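Local coordinates for uncharacterized protein MJ1480 (Methanocaldococcus jannaschii, PDB 3MGJ) that is the N-terminal domain of an archaeal enzyme that probably converts ornithine to proline with release of ammonia, using NAD(+) as cofactor, at residues R56-R59 and H60-I64. Numbering follows the deposited sequence.
Sequences RDER and HVDEI
Arg56 stacks on His60 beside the N-cap of helix 58-74, where the chain leaves strand 47-55 of the antiparallel sheet and turns into the helix. The guanidinium lies over one face of the imidazole, centres 3.4 Å apart and planes at 24°, with CZ above the middle of the ring; the extended chain from CG to NE carries it there. His60 CG, anti to the backbone N, places the ring against that guanidinium, and both ring nitrogens have partners: NE2 hydrogen-bonds to Met28 O, while ND1 makes a weak bond to Glu63 OE1. With an alanine in place of His60, Met28 O would probably lose this partner and the Arg56 guanidinium the flat surface it lies on. Asp57 is the N-cap, its OD1 accepting from His60 N at 3.1 Å; its carboxylate plane is turned 76° from the imidazole. Glu58 and Asp62, one turn apart, share Arg4 of strand 2-10, which forms a salt bridge with Asp62 OD1 and a long, weak ion pair with Glu58 OE2; the exact placement of the Asp62 carboxylate is uncertain. The first helical turn is closed by Val61 N, which donates to Asp57 O at 3.0 Å and 176°.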
loop_
_atom_site.group_PDB
_atom_site.type_symbol
_atom_site.label_atom_id
_atom_site.label_comp_id
_atom_site.label_asym_id
_atom_site.label_seq_id
_atom_site.Cartn_x
_atom_site.Cartn_y
_atom_site.Cartn_z
ATOM N N ARG A 56 -18.830 16.203 -1.426
ATOM C CA ARG A 56 -19.918 16.854 -2.132
ATOM C C ARG A 56 -19.561 18.272 -2.565
ATOM O O ARG A 56 -20.135 18.795 -3.524
ATOM C CB ARG A 56 -21.127 16.899 -1.222
ATOM C CG ARG A 56 -20.832 17.530 0.109
ATOM C CD ARG A 56 -22.108 17.714 0.844
ATOM N NE ARG A 56 -21.891 18.281 2.159
ATOM C CZ ARG A 56 -21.777 17.553 3.258
ATOM N NH1 ARG A 56 -21.857 16.231 3.183
ATOM N NH2 ARG A 56 -21.573 18.149 4.425
ATOM N N ASP A 57 -18.626 18.894 -1.853
ATOM C CA ASP A 57 -18.198 20.237 -2.191
ATOM C C ASP A 57 -16.914 20.610 -1.457
ATOM O O ASP A 57 -16.479 19.908 -0.554
ATOM C CB ASP A 57 -19.326 21.252 -1.945
ATOM C CG ASP A 57 -19.918 21.169 -0.537
ATOM O OD1 ASP A 57 -19.178 20.845 0.422
ATOM O OD2 ASP A 57 -21.132 21.450 -0.389
ATOM N N GLU A 58 -16.285 21.705 -1.855
ATOM C CA GLU A 58 -14.990 22.029 -1.283
ATOM C C GLU A 58 -15.040 22.274 0.220
ATOM O O GLU A 58 -14.206 21.789 0.957
ATOM C CB GLU A 58 -14.385 23.223 -1.990
ATOM C CG GLU A 58 -12.965 23.508 -1.577
ATOM C CD GLU A 58 -12.468 24.770 -2.219
ATOM O OE1 GLU A 58 -13.189 25.238 -3.136
ATOM O OE2 GLU A 58 -11.393 25.290 -1.811
ATOM N N ARG A 59 -16.019 23.031 0.676
ATOM C CA ARG A 59 -16.177 23.255 2.101
ATOM C C ARG A 59 -16.013 21.937 2.849
ATOM O O ARG A 59 -15.149 21.786 3.710
ATOM C CB ARG A 59 -17.565 23.831 2.370
ATOM C CG ARG A 59 -17.763 24.316 3.790
ATOM C CD ARG A 59 -18.985 25.224 3.884
ATOM N NE ARG A 59 -18.968 26.265 2.855
ATOM C CZ ARG A 59 -18.857 27.569 3.099
ATOM N NH1 ARG A 59 -18.765 28.014 4.346
ATOM N NH2 ARG A 59 -18.847 28.430 2.088
ATOM N N HIS A 60 -16.850 20.979 2.486
ATOM C CA HIS A 60 -16.923 19.712 3.175
ATOM C C HIS A 60 -15.657 18.857 3.032
ATOM O O HIS A 60 -15.167 18.281 4.007
ATOM C CB HIS A 60 -18.141 18.953 2.675
ATOM C CG HIS A 60 -18.374 17.667 3.392
ATOM N ND1 HIS A 60 -18.750 17.613 4.716
ATOM C CD2 HIS A 60 -18.281 16.384 2.976
ATOM C CE1 HIS A 60 -18.874 16.354 5.081
ATOM N NE2 HIS A 60 -18.598 15.588 4.043
ATOM N N VAL A 61 -15.129 18.764 1.816
ATOM C CA VAL A 61 -13.875 18.063 1.605
ATOM C C VAL A 61 -12.761 18.663 2.464
ATOM O O VAL A 61 -11.892 17.951 2.965
ATOM C CB VAL A 61 -13.462 18.099 0.132
ATOM C CG1 VAL A 61 -12.024 17.614 -0.036
ATOM C CG2 VAL A 61 -14.421 17.273 -0.697
ATOM N N ASP A 62 -12.794 19.979 2.639
ATOM C CA ASP A 62 -11.812 20.662 3.469
ATOM C C ASP A 62 -11.930 20.217 4.917
ATOM O O ASP A 62 -10.942 20.120 5.640
ATOM C CB ASP A 62 -11.991 22.169 3.370
ATOM C CG ASP A 62 -11.662 22.706 1.992
ATOM O OD1 ASP A 62 -10.599 22.349 1.441
ATOM O OD2 ASP A 62 -12.469 23.496 1.463
ATOM N N GLU A 63 -13.156 19.954 5.335
ATOM C CA GLU A 63 -13.409 19.419 6.647
ATOM C C GLU A 63 -12.734 18.083 6.800
ATOM O O GLU A 63 -12.133 17.798 7.827
ATOM C CB GLU A 63 -14.898 19.208 6.812
ATOM C CG GLU A 63 -15.598 20.290 7.551
ATOM C CD GLU A 63 -16.989 19.873 7.893
ATOM O OE1 GLU A 63 -17.598 19.159 7.065
ATOM O OE2 GLU A 63 -17.463 20.236 8.993
ATOM N N ILE A 64 -12.863 17.252 5.772
ATOM C CA ILE A 64 -12.312 15.910 5.791
ATOM C C ILE A 64 -10.815 15.994 5.814
ATOM O O ILE A 64 -10.165 15.446 6.678
ATOM C CB ILE A 64 -12.756 15.105 4.561
ATOM C CG1 ILE A 64 -14.282 14.970 4.544
ATOM C CG2 ILE A 64 -12.109 13.743 4.569
ATOM C CD1 ILE A 64 -14.840 14.250 3.351
#